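Local coordinates for protein elongation factor 1-gamma 1 (Saccharomyces cerevisiae, PDB 1NHY) that serves as a subunit of eukaryotic elongation factor complex eEF1, with its GST-like N-terminal domain, the piece described here, mediating interaction with eEFB1, at residues W15-A23 with S198-K206; M79-D87 with E156-V164. All coordinates share one frame; numbering follows the deposited sequence.

Both contacts use helices of a GST-like fold, and contact 2 is nested within the loop of chain that contact 1 closes. Contact 1 sets helix 12-24 of the thioredoxin-like domain against the loop after helix 186-197; buried leucine, valine and phenylalanine side chains give way to lysine, aspartate and glutamate toward the surface. Contact 2, also partly buried, is smaller and joins the end of helix 77-83 to the start of helix 160-175, relying on two hydrogen bonds to backbone carbonyls, with mostly buried leucines packed beside them and Asn157 at the exposed edge. The centres of the two contacts are about 15 Å apart, and they meet at Phe200, which packs on selenomethionine Met79 and Leu163.

Contact 1: W15-A23 with S198-K206; sequences WVPRGLVKA and SPFLKDEYK
Lys22 NZ reaches Asp203 OD2 at 3.3 Å, a salt bridge whose hydrogen bond is weak, at the exposed margin of an interdomain contact of the GST fold. Helix 12-24 of the thioredoxin-like domain here meets the loop and short 3-10 turn that follow helix 186-197 of the helical domain. A second carboxylate, that of Glu204, points to Arg18: OE2 lies at the edge of the guanidinium, near its plane, 3.9 Å from NH1, a long salt bridge. The guanidinium also gives a hydrogen bond from NH2 to Asn9 O and makes a cation-pi contact with Phe10. Glu204 CG lies over one face of Trp15, 3.6 Å from the centroid of the five-membered ring; from there the bend at chi2 (65°) turns the carboxylate toward Arg18. The six-membered ring of Trp15 turns an edge to the face of Tyr205 in a T-shaped pair, planes 85° apart and centroids 4.9 Å apart. Were Trp15 replaced by an alanine, Glu204 CG would probably lose the ring face it lies on, and Tyr205 its edge-on partner, so that both side chains could turn more freely. Tyr205 keeps a separate tie through OH to Thr170 OG1 of helix 160-175. Farther along the helix, Gly19 CA comes within 4.4 Å of Phe200 CA; a side chain at Gly19 would collide with Phe200 O, toward which the CA-H points. Before and after Gly19 in the helix, Val16 CG2 meets Leu201 CD2 and Ala23 CB rests obliquely against the Phe200 ring, 3.7 Å from CD1.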
ATOM      1  N   TRP A  15      -2.275   6.211   1.444  1.00 60.61           N
ATOM      2  CA  TRP A  15      -2.112   6.442   0.029  1.00 58.48           C
ATOM      3  C   TRP A  15      -3.183   5.817  -0.855  1.00 56.49           C
ATOM      4  O   TRP A  15      -3.902   6.535  -1.555  1.00 56.43           O
ATOM      5  CB  TRP A  15      -0.719   5.984  -0.394  1.00 60.01           C
ATOM      6  CG  TRP A  15       0.392   6.828   0.192  1.00 62.43           C
ATOM      7  CD1 TRP A  15       0.325   7.655   1.287  1.00 62.98           C
ATOM      8  CD2 TRP A  15       1.741   6.890  -0.265  1.00 64.30           C
ATOM      9  NE1 TRP A  15       1.551   8.221   1.535  1.00 63.70           N
ATOM     10  CE2 TRP A  15       2.438   7.768   0.597  1.00 64.43           C
ATOM     11  CE3 TRP A  15       2.436   6.283  -1.322  1.00 66.01           C
ATOM     12  CZ2 TRP A  15       3.790   8.051   0.432  1.00 65.37           C
ATOM     13  CZ3 TRP A  15       3.785   6.563  -1.485  1.00 66.00           C
ATOM     14  CH2 TRP A  15       4.446   7.440  -0.613  1.00 66.22           C
ATOM     15  N   VAL A  16      -3.311   4.494  -0.831  1.00 53.84           N
ATOM     16  CA  VAL A  16      -4.315   3.855  -1.680  1.00 50.47           C
ATOM     17  C   VAL A  16      -5.726   4.393  -1.466  1.00 48.94           C
ATOM     18  O   VAL A  16      -6.389   4.758  -2.425  1.00 49.31           O
ATOM     19  CB  VAL A  16      -4.313   2.324  -1.519  1.00 48.60           C
ATOM     20  CG1 VAL A  16      -5.484   1.719  -2.286  1.00 47.24           C
ATOM     21  CG2 VAL A  16      -3.004   1.759  -2.048  1.00 47.17           C
ATOM     22  N   PRO A  17      -6.208   4.440  -0.219  1.00 47.37           N
ATOM     23  CA  PRO A  17      -7.563   4.961  -0.027  1.00 46.80           C
ATOM     24  C   PRO A  17      -7.721   6.306  -0.699  1.00 48.63           C
ATOM     25  O   PRO A  17      -8.688   6.533  -1.432  1.00 49.26           O
ATOM     26  CB  PRO A  17      -7.669   5.076   1.477  1.00 46.72           C
ATOM     27  CG  PRO A  17      -6.854   3.894   1.938  1.00 47.48           C
ATOM     28  CD  PRO A  17      -5.644   3.940   1.047  1.00 47.65           C
ATOM     29  N   ARG A  18      -6.757   7.198  -0.462  1.00 51.10           N
ATOM     30  CA  ARG A  18      -6.808   8.531  -1.047  1.00 51.67           C
ATOM     31  C   ARG A  18      -6.819   8.446  -2.569  1.00 51.18           C
ATOM     32  O   ARG A  18      -7.643   9.095  -3.226  1.00 50.54           O
ATOM     33  CB  ARG A  18      -5.629   9.378  -0.573  1.00 54.06           C
ATOM     34  CG  ARG A  18      -5.716  10.813  -1.074  1.00 59.34           C
ATOM     35  CD  ARG A  18      -4.618  11.683  -0.504  1.00 59.39           C
ATOM     36  NE  ARG A  18      -4.884  12.024   0.883  1.00 58.64           N
ATOM     37  CZ  ARG A  18      -4.138  11.631   1.905  1.00 58.14           C
ATOM     38  NH1 ARG A  18      -3.060  10.872   1.693  1.00 56.33           N
ATOM     39  NH2 ARG A  18      -4.479  12.007   3.140  1.00 59.13           N
ATOM     40  N   GLY A  19      -5.909   7.643  -3.122  1.00 51.39           N
ATOM     41  CA  GLY A  19      -5.858   7.476  -4.565  1.00 52.09           C
ATOM     42  C   GLY A  19      -7.158   6.911  -5.128  1.00 53.36           C
ATOM     43  O   GLY A  19      -7.619   7.317  -6.193  1.00 54.25           O
ATOM     44  N   LEU A  20      -7.752   5.972  -4.400  1.00 53.37           N
ATOM     45  CA  LEU A  20      -8.992   5.334  -4.813  1.00 52.10           C
ATOM     46  C   LEU A  20     -10.088   6.344  -4.961  1.00 53.31           C
ATOM     47  O   LEU A  20     -10.873   6.287  -5.906  1.00 54.76           O
ATOM     48  CB  LEU A  20      -9.427   4.286  -3.789  1.00 50.49           C
ATOM     49  CG  LEU A  20      -8.677   2.952  -3.811  1.00 48.48           C
ATOM     50  CD1 LEU A  20      -9.112   2.107  -2.626  1.00 46.96           C
ATOM     51  CD2 LEU A  20      -8.950   2.235  -5.123  1.00 46.77           C
ATOM     52  N   VAL A  21     -10.159   7.263  -4.015  1.00 53.68           N
ATOM     53  CA  VAL A  21     -11.194   8.270  -4.096  1.00 54.71           C
ATOM     54  C   VAL A  21     -11.002   9.085  -5.360  1.00 56.56           C
ATOM     55  O   VAL A  21     -11.928   9.245  -6.150  1.00 57.21           O
ATOM     56  CB  VAL A  21     -11.153   9.173  -2.891  1.00 53.25           C
ATOM     57  CG1 VAL A  21     -12.339  10.115  -2.903  1.00 50.49           C
ATOM     58  CG2 VAL A  21     -11.144   8.310  -1.642  1.00 53.33           C
ATOM     59  N   LYS A  22      -9.789   9.584  -5.562  1.00 58.75           N
ATOM     60  CA  LYS A  22      -9.508  10.377  -6.754  1.00 60.56           C
ATOM     61  C   LYS A  22      -9.816   9.562  -8.005  1.00 58.77           C
ATOM     62  O   LYS A  22     -10.778   9.855  -8.724  1.00 58.67           O
ATOM     63  CB  LYS A  22      -8.041  10.829  -6.762  1.00 63.93           C
ATOM     64  CG  LYS A  22      -7.611  11.444  -5.427  1.00 70.64           C
ATOM     65  CD  LYS A  22      -6.133  11.845  -5.400  1.00 74.92           C
ATOM     66  CE  LYS A  22      -5.915  13.224  -6.027  1.00 77.47           C
ATOM     67  NZ  LYS A  22      -6.424  13.302  -7.433  1.00 79.48           N
ATOM     68  N   ALA A  23      -9.010   8.528  -8.243  1.00 56.43           N
ATOM     69  CA  ALA A  23      -9.168   7.672  -9.416  1.00 55.84           C
ATOM     70  C   ALA A  23     -10.575   7.138  -9.678  1.00 56.34           C
ATOM     71  O   ALA A  23     -11.025   7.122 -10.822  1.00 56.10           O
ATOM     72  CB  ALA A  23      -8.193   6.520  -9.342  1.00 54.75           C
ATOM     73  N   SER A 198       0.179   5.018 -12.193  1.00 53.90           N
ATOM     74  CA  SER A 198      -1.284   5.001 -12.264  1.00 55.32           C
ATOM     75  C   SER A 198      -1.977   6.130 -11.518  1.00 55.72           C
ATOM     76  O   SER A 198      -1.442   6.683 -10.550  1.00 56.73           O
ATOM     77  CB  SER A 198      -1.819   3.661 -11.748  1.00 55.99           C
ATOM     78  OG  SER A 198      -1.148   3.264 -10.563  1.00 56.63           O
ATOM     79  N   PRO A 199      -3.188   6.493 -11.958  1.00 56.18           N
ATOM     80  CA  PRO A 199      -3.934   7.570 -11.296  1.00 57.48           C
ATOM     81  C   PRO A 199      -4.198   7.246  -9.827  1.00 59.02           C
ATOM     82  O   PRO A 199      -4.509   8.130  -9.033  1.00 61.31           O
ATOM     83  CB  PRO A 199      -5.226   7.640 -12.089  1.00 57.65           C
ATOM     84  CG  PRO A 199      -4.823   7.139 -13.435  1.00 58.03           C
ATOM     85  CD  PRO A 199      -3.920   5.987 -13.129  1.00 56.20           C
ATOM     86  N   PHE A 200      -4.075   5.968  -9.479  1.00 59.42           N
ATOM     87  CA  PHE A 200      -4.303   5.495  -8.117  1.00 58.91           C
ATOM     88  C   PHE A 200      -3.228   5.951  -7.141  1.00 59.91           C
ATOM     89  O   PHE A 200      -3.516   6.236  -5.970  1.00 61.23           O
ATOM     90  CB  PHE A 200      -4.322   3.967  -8.098  1.00 57.43           C
ATOM     91  CG  PHE A 200      -5.294   3.376  -9.041  1.00 54.00           C
ATOM     92  CD1 PHE A 200      -6.630   3.257  -8.691  1.00 53.42           C
ATOM     93  CD2 PHE A 200      -4.893   2.972 -10.310  1.00 52.65           C
ATOM     94  CE1 PHE A 200      -7.566   2.747  -9.595  1.00 51.77           C
ATOM     95  CE2 PHE A 200      -5.825   2.459 -11.224  1.00 53.30           C
ATOM     96  CZ  PHE A 200      -7.163   2.344 -10.861  1.00 49.70           C
ATOM     97  N   LEU A 201      -1.992   6.013  -7.632  1.00 59.11           N
ATOM     98  CA  LEU A 201      -0.854   6.357  -6.801  1.00 60.33           C
ATOM     99  C   LEU A 201      -0.003   7.526  -7.279  1.00 62.04           C
ATOM    100  O   LEU A 201       0.811   8.061  -6.527  1.00 60.80           O
ATOM    101  CB  LEU A 201       0.049   5.129  -6.685  1.00 58.99           C
ATOM    102  CG  LEU A 201      -0.463   3.884  -5.981  1.00 55.98           C
ATOM    103  CD1 LEU A 201       0.498   2.762  -6.271  1.00 57.04           C
ATOM    104  CD2 LEU A 201      -0.575   4.123  -4.497  1.00 55.49           C
ATOM    105  N   LYS A 202      -0.173   7.893  -8.537  1.00 64.74           N
ATOM    106  CA  LYS A 202       0.585   8.974  -9.151  1.00 67.68           C
ATOM    107  C   LYS A 202       0.836  10.201  -8.245  1.00 69.38           C
ATOM    108  O   LYS A 202       1.985  10.595  -8.007  1.00 68.53           O
ATOM    109  CB  LYS A 202      -0.144   9.362 -10.434  1.00 69.05           C
ATOM    110  CG  LYS A 202       0.455  10.472 -11.257  1.00 72.65           C
ATOM    111  CD  LYS A 202      -0.212  10.498 -12.635  1.00 75.08           C
ATOM    112  CE  LYS A 202      -1.743  10.649 -12.535  1.00 76.32           C
ATOM    113  NZ  LYS A 202      -2.437  10.288 -13.815  1.00 77.77           N
ATOM    114  N   ASP A 203      -0.242  10.782  -7.727  1.00 71.52           N
ATOM    115  CA  ASP A 203      -0.181  11.969  -6.865  1.00 72.70           C
ATOM    116  C   ASP A 203       0.468  11.723  -5.506  1.00 73.66           C
ATOM    117  O   ASP A 203       0.707  12.659  -4.756  1.00 73.54           O
ATOM    118  CB  ASP A 203      -1.589  12.510  -6.622  1.00 73.51           C
ATOM    119  CG  ASP A 203      -2.424  12.547  -7.880  1.00 77.47           C
ATOM    120  OD1 ASP A 203      -2.315  11.605  -8.707  1.00 79.52           O
ATOM    121  OD2 ASP A 203      -3.208  13.511  -8.033  1.00 79.69           O
ATOM    122  N   GLU A 204       0.733  10.468  -5.176  1.00 76.09           N
ATOM    123  CA  GLU A 204       1.340  10.148  -3.889  1.00 78.68           C
ATOM    124  C   GLU A 204       2.823   9.988  -4.048  1.00 79.72           C
ATOM    125  O   GLU A 204       3.558  10.031  -3.074  1.00 80.20           O
ATOM    126  CB  GLU A 204       0.781   8.838  -3.328  1.00 80.54           C
ATOM    127  CG  GLU A 204      -0.282   8.977  -2.247  1.00 82.42           C
ATOM    128  CD  GLU A 204      -1.569   9.633  -2.739  1.00 83.59           C
ATOM    129  OE1 GLU A 204      -2.150   9.172  -3.763  1.00 81.97           O
ATOM    130  OE2 GLU A 204      -1.997  10.611  -2.081  1.00 85.04           O
ATOM    131  N   TYR A 205       3.270   9.806  -5.280  1.00 81.45           N
ATOM    132  CA  TYR A 205       4.684   9.582  -5.520  1.00 83.68           C
ATOM    133  C   TYR A 205       5.418  10.759  -6.121  1.00 85.42           C
ATOM    134  O   TYR A 205       6.424  10.580  -6.814  1.00 86.13           O
ATOM    135  CB  TYR A 205       4.850   8.342  -6.401  1.00 83.77           C
ATOM    136  CG  TYR A 205       4.673   7.053  -5.641  1.00 82.65           C
ATOM    137  CD1 TYR A 205       5.771   6.399  -5.099  1.00 83.11           C
ATOM    138  CD2 TYR A 205       3.413   6.496  -5.453  1.00 82.12           C
ATOM    139  CE1 TYR A 205       5.630   5.220  -4.392  1.00 83.78           C
ATOM    140  CE2 TYR A 205       3.254   5.314  -4.744  1.00 83.00           C
ATOM    141  CZ  TYR A 205       4.373   4.678  -4.216  1.00 83.86           C
ATOM    142  OH  TYR A 205       4.254   3.483  -3.537  1.00 83.33           O
ATOM    143  N   LYS A 206       4.924  11.962  -5.848  1.00 86.90           N
ATOM    144  CA  LYS A 206       5.551  13.171  -6.365  1.00 87.36           C
ATOM    145  C   LYS A 206       7.056  13.133  -6.135  1.00 88.05           C
ATOM    146  O   LYS A 206       7.808  12.588  -6.937  1.00 88.38           O
ATOM    147  CB  LYS A 206       4.957  14.396  -5.682  1.00 87.36           C
ATOM    148  CG  LYS A 206       4.217  15.314  -6.623  1.00 87.97           C
ATOM    149  CD  LYS A 206       3.154  14.580  -7.418  1.00 86.80           C
ATOM    150  CE  LYS A 206       2.340  15.584  -8.222  1.00 87.70           C
ATOM    151  NZ  LYS A 206       1.326  14.955  -9.123  1.00 88.49           N
TER

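Contact 2: M79-D87 with E156-V164; sequences MKTQLLGAD and ENISLADLV
Gln82 donates from NE2 to the carbonyl oxygen of Ile158 at 2.9 Å, and one residue on, the carbonyl oxygen of Leu83 accepts from Leu160 N at 2.7 Å. These two bonds join the C-terminal end of helix 77-83 to the N-terminus of helix 160-175, a helix of the GST C-terminal domain that opens with a Ser-X-X-Asp capping sequence. The first bond is nearly straight (166° at the hydrogen), and the donor lies in the carbonyl plane on a lone pair of Ile158 O, while that oxygen is close to the plane of the Gln82 amide. With CG anti to the backbone N (chi1 -175°) and the chain extended beyond it, Gln82 carries its amide across to Ile158. On the way its CG meets Asn157 CB at 3.5 Å, and the two side-chain amides stack with planes 18° apart. Leu160 N belongs to the first turn of its helix, where N-H groups lack helical acceptors; the carbonyl of Leu83 supplies one. Leucines pack next to these bonds: Leu83 CD2 touches Leu163 CD1 at 3.8 Å, while Leu84 and Leu160 run side by side in the same direction, CD2 to CD1. Helix 63-73 covers Leu83 and Leu84 through Val71. In the second shell, Ser159 takes the N-cap position, and Asp162, three residues on, supplies the side-chain-to-N-cap half of a capping box. Asp162 is itself fixed by Leu153 N and Trp191 NE1, both donating to OD1. Its other oxygen, OD2, is gripped twice by Ser159, from N on the anti lone pair and from OG above the carboxylate plane, each at 2.7 Å.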
HETATM    1  N   MSE A  79     -14.021  -1.270 -13.551  1.00 78.58           N
HETATM    2  CA  MSE A  79     -12.985  -0.975 -12.576  1.00 79.11           C
HETATM    3  C   MSE A  79     -13.022  -1.919 -11.388  1.00 75.31           C
HETATM    4  O   MSE A  79     -11.999  -2.454 -10.959  1.00 75.27           O
HETATM    5  CB  MSE A  79     -13.135   0.458 -12.083  1.00 86.43           C
HETATM    6  CG  MSE A  79     -12.276   1.434 -12.839  1.00 96.55           C
HETATM    7 SE   MSE A  79     -10.470   0.777 -12.783  1.00113.19          SE
HETATM    8  CE  MSE A  79     -10.113   1.193 -10.913  1.00108.56           C
ATOM      9  N   LYS A  80     -14.214  -2.104 -10.852  1.00 70.24           N
ATOM     10  CA  LYS A  80     -14.401  -2.981  -9.721  1.00 65.76           C
ATOM     11  C   LYS A  80     -13.872  -4.366 -10.055  1.00 64.37           C
ATOM     12  O   LYS A  80     -13.102  -4.964  -9.292  1.00 63.51           O
ATOM     13  CB  LYS A  80     -15.882  -3.018  -9.353  1.00 63.54           C
ATOM     14  CG  LYS A  80     -16.285  -1.739  -8.653  1.00 63.27           C
ATOM     15  CD  LYS A  80     -17.675  -1.761  -8.081  1.00 64.31           C
ATOM     16  CE  LYS A  80     -18.712  -1.445  -9.129  1.00 64.71           C
ATOM     17  NZ  LYS A  80     -20.024  -1.176  -8.496  1.00 64.04           N
ATOM     18  N   THR A  81     -14.282  -4.866 -11.209  1.00 62.44           N
ATOM     19  CA  THR A  81     -13.844  -6.167 -11.679  1.00 60.23           C
ATOM     20  C   THR A  81     -12.362  -6.176 -11.954  1.00 58.43           C
ATOM     21  O   THR A  81     -11.727  -7.216 -11.961  1.00 57.93           O
ATOM     22  CB  THR A  81     -14.553  -6.533 -12.973  1.00 59.18           C
ATOM     23  OG1 THR A  81     -15.920  -6.839 -12.682  1.00 60.09           O
ATOM     24  CG2 THR A  81     -13.878  -7.705 -13.639  1.00 56.71           C
ATOM     25  N   GLN A  82     -11.795  -5.011 -12.182  1.00 57.72           N
ATOM     26  CA  GLN A  82     -10.389  -4.988 -12.479  1.00 56.50           C
ATOM     27  C   GLN A  82      -9.533  -4.961 -11.233  1.00 54.39           C
ATOM     28  O   GLN A  82      -8.455  -5.553 -11.197  1.00 54.68           O
ATOM     29  CB  GLN A  82     -10.080  -3.796 -13.356  1.00 58.65           C
ATOM     30  CG  GLN A  82      -8.668  -3.775 -13.811  1.00 60.83           C
ATOM     31  CD  GLN A  82      -8.252  -2.389 -14.163  1.00 63.30           C
ATOM     32  OE1 GLN A  82      -8.797  -1.793 -15.101  1.00 64.97           O
ATOM     33  NE2 GLN A  82      -7.292  -1.838 -13.399  1.00 62.51           N
ATOM     34  N   LEU A  83     -10.021  -4.278 -10.209  1.00 52.35           N
ATOM     35  CA  LEU A  83      -9.291  -4.166  -8.957  1.00 51.95           C
ATOM     36  C   LEU A  83      -9.445  -5.391  -8.045  1.00 51.73           C
ATOM     37  O   LEU A  83      -8.464  -5.860  -7.472  1.00 52.00           O
ATOM     38  CB  LEU A  83      -9.729  -2.890  -8.222  1.00 51.13           C
ATOM     39  CG  LEU A  83      -9.323  -1.534  -8.819  1.00 48.42           C
ATOM     40  CD1 LEU A  83     -10.030  -0.439  -8.058  1.00 48.16           C
ATOM     41  CD2 LEU A  83      -7.804  -1.333  -8.749  1.00 46.91           C
ATOM     42  N   LEU A  84     -10.664  -5.910  -7.929  1.00 51.50           N
ATOM     43  CA  LEU A  84     -10.935  -7.065  -7.083  1.00 51.52           C
ATOM     44  C   LEU A  84     -11.224  -8.359  -7.832  1.00 52.40           C
ATOM     45  O   LEU A  84     -11.332  -9.423  -7.224  1.00 52.94           O
ATOM     46  CB  LEU A  84     -12.123  -6.772  -6.196  1.00 49.27           C
ATOM     47  CG  LEU A  84     -11.969  -5.514  -5.366  1.00 48.65           C
ATOM     48  CD1 LEU A  84     -13.324  -5.112  -4.828  1.00 47.88           C
ATOM     49  CD2 LEU A  84     -10.955  -5.758  -4.251  1.00 46.95           C
ATOM     50  N   GLY A  85     -11.365  -8.269  -9.146  1.00 52.98           N
ATOM     51  CA  GLY A  85     -11.661  -9.452  -9.926  1.00 54.17           C
ATOM     52  C   GLY A  85     -13.161  -9.631 -10.058  1.00 56.72           C
ATOM     53  O   GLY A  85     -13.923  -9.178  -9.193  1.00 56.06           O
ATOM     54  N   ALA A  86     -13.580 -10.296 -11.139  1.00 59.99           N
ATOM     55  CA  ALA A  86     -14.996 -10.561 -11.428  1.00 63.35           C
ATOM     56  C   ALA A  86     -15.664 -11.493 -10.421  1.00 66.02           C
ATOM     57  O   ALA A  86     -15.005 -12.351  -9.825  1.00 66.75           O
ATOM     58  CB  ALA A  86     -15.121 -11.154 -12.814  1.00 62.16           C
ATOM     59  N   ASP A  87     -16.975 -11.342 -10.230  1.00 68.85           N
ATOM     60  CA  ASP A  87     -17.686 -12.205  -9.290  1.00 71.88           C
ATOM     61  C   ASP A  87     -17.722 -13.607  -9.867  1.00 71.63           C
ATOM     62  O   ASP A  87     -17.627 -14.597  -9.148  1.00 71.89           O
ATOM     63  CB  ASP A  87     -19.109 -11.724  -9.081  1.00 75.90           C
ATOM     64  CG  ASP A  87     -19.178 -10.254  -8.737  1.00 81.01           C
ATOM     65  OD1 ASP A  87     -18.884  -9.896  -7.566  1.00 83.31           O
ATOM     66  OD2 ASP A  87     -19.516  -9.456  -9.652  1.00 82.09           O
ATOM     67  N   GLU A 156      -3.732  -9.565 -15.291  1.00 54.28           N
ATOM     68  CA  GLU A 156      -3.083  -8.828 -16.373  1.00 55.04           C
ATOM     69  C   GLU A 156      -3.609  -7.404 -16.382  1.00 54.85           C
ATOM     70  O   GLU A 156      -3.765  -6.786 -17.430  1.00 55.53           O
ATOM     71  CB  GLU A 156      -3.301  -9.504 -17.721  1.00 54.34           C
ATOM     72  CG  GLU A 156      -2.623 -10.850 -17.826  1.00 57.65           C
ATOM     73  CD  GLU A 156      -1.092 -10.779 -17.806  1.00 60.88           C
ATOM     74  OE1 GLU A 156      -0.491 -10.269 -16.827  1.00 63.25           O
ATOM     75  OE2 GLU A 156      -0.474 -11.254 -18.780  1.00 62.50           O
ATOM     76  N   ASN A 157      -3.877  -6.898 -15.181  1.00 53.61           N
ATOM     77  CA  ASN A 157      -4.379  -5.550 -14.968  1.00 53.47           C
ATOM     78  C   ASN A 157      -3.921  -5.110 -13.604  1.00 53.86           C
ATOM     79  O   ASN A 157      -3.683  -5.950 -12.731  1.00 56.84           O
ATOM     80  CB  ASN A 157      -5.886  -5.549 -14.959  1.00 53.20           C
ATOM     81  CG  ASN A 157      -6.463  -5.555 -16.328  1.00 53.08           C
ATOM     82  OD1 ASN A 157      -6.261  -4.613 -17.096  1.00 54.46           O
ATOM     83  ND2 ASN A 157      -7.197  -6.610 -16.656  1.00 53.55           N
ATOM     84  N   ILE A 158      -3.777  -3.810 -13.396  1.00 51.50           N
ATOM     85  CA  ILE A 158      -3.390  -3.376 -12.066  1.00 49.34           C
ATOM     86  C   ILE A 158      -4.578  -3.704 -11.159  1.00 48.97           C
ATOM     87  O   ILE A 158      -5.675  -3.187 -11.354  1.00 50.92           O
ATOM     88  CB  ILE A 158      -3.134  -1.875 -11.991  1.00 48.37           C
ATOM     89  CG1 ILE A 158      -1.799  -1.557 -12.660  1.00 47.47           C
ATOM     90  CG2 ILE A 158      -3.190  -1.412 -10.532  1.00 46.20           C
ATOM     91  CD1 ILE A 158      -1.374  -0.113 -12.516  1.00 44.66           C
ATOM     92  N   SER A 159      -4.351  -4.565 -10.180  1.00 46.84           N
ATOM     93  CA  SER A 159      -5.391  -4.971  -9.241  1.00 45.10           C
ATOM     94  C   SER A 159      -5.143  -4.381  -7.868  1.00 44.61           C
ATOM     95  O   SER A 159      -4.034  -3.936  -7.545  1.00 43.85           O
ATOM     96  CB  SER A 159      -5.408  -6.497  -9.104  1.00 44.86           C
ATOM     97  OG  SER A 159      -4.088  -7.004  -8.924  1.00 43.65           O
ATOM     98  N   LEU A 160      -6.178  -4.399  -7.048  1.00 43.36           N
ATOM     99  CA  LEU A 160      -6.052  -3.906  -5.699  1.00 43.01           C
ATOM    100  C   LEU A 160      -4.747  -4.448  -5.103  1.00 44.05           C
ATOM    101  O   LEU A 160      -4.113  -3.775  -4.284  1.00 43.47           O
ATOM    102  CB  LEU A 160      -7.223  -4.383  -4.862  1.00 41.07           C
ATOM    103  CG  LEU A 160      -7.662  -3.471  -3.720  1.00 42.98           C
ATOM    104  CD1 LEU A 160      -8.110  -4.365  -2.590  1.00 43.18           C
ATOM    105  CD2 LEU A 160      -6.545  -2.536  -3.253  1.00 42.95           C
ATOM    106  N   ALA A 161      -4.339  -5.657  -5.510  1.00 45.07           N
ATOM    107  CA  ALA A 161      -3.095  -6.240  -4.996  1.00 47.13           C
ATOM    108  C   ALA A 161      -1.891  -5.359  -5.337  1.00 49.59           C
ATOM    109  O   ALA A 161      -1.179  -4.877  -4.450  1.00 50.56           O
ATOM    110  CB  ALA A 161      -2.882  -7.619  -5.559  1.00 45.28           C
ATOM    111  N   ASP A 162      -1.662  -5.154  -6.626  1.00 49.61           N
ATOM    112  CA  ASP A 162      -0.557  -4.322  -7.072  1.00 49.80           C
ATOM    113  C   ASP A 162      -0.552  -2.997  -6.344  1.00 50.56           C
ATOM    114  O   ASP A 162       0.486  -2.553  -5.867  1.00 51.09           O
ATOM    115  CB  ASP A 162      -0.692  -4.077  -8.552  1.00 50.37           C
ATOM    116  CG  ASP A 162      -0.789  -5.357  -9.322  1.00 50.61           C
ATOM    117  OD1 ASP A 162       0.239  -6.050  -9.389  1.00 49.66           O
ATOM    118  OD2 ASP A 162      -1.882  -5.680  -9.839  1.00 51.35           O
ATOM    119  N   LEU A 163      -1.714  -2.362  -6.255  1.00 51.42           N
ATOM    120  CA  LEU A 163      -1.775  -1.087  -5.569  1.00 52.69           C
ATOM    121  C   LEU A 163      -1.187  -1.170  -4.179  1.00 52.90           C
ATOM    122  O   LEU A 163      -0.226  -0.483  -3.869  1.00 54.75           O
ATOM    123  CB  LEU A 163      -3.210  -0.594  -5.490  1.00 53.52           C
ATOM    124  CG  LEU A 163      -3.753  -0.156  -6.854  1.00 56.55           C
ATOM    125  CD1 LEU A 163      -5.161   0.376  -6.666  1.00 57.80           C
ATOM    126  CD2 LEU A 163      -2.860   0.917  -7.469  1.00 55.97           C
ATOM    127  N   VAL A 164      -1.761  -2.020  -3.343  1.00 52.17           N
ATOM    128  CA  VAL A 164      -1.270  -2.163  -1.987  1.00 49.19           C
ATOM    129  C   VAL A 164       0.175  -2.594  -1.951  1.00 49.96           C
ATOM    130  O   VAL A 164       1.015  -1.921  -1.359  1.00 50.42           O
ATOM    131  CB  VAL A 164      -2.108  -3.162  -1.226  1.00 47.02           C
ATOM    132  CG1 VAL A 164      -1.411  -3.559   0.068  1.00 44.22           C
ATOM    133  CG2 VAL A 164      -3.468  -2.543  -0.948  1.00 43.72           C
TER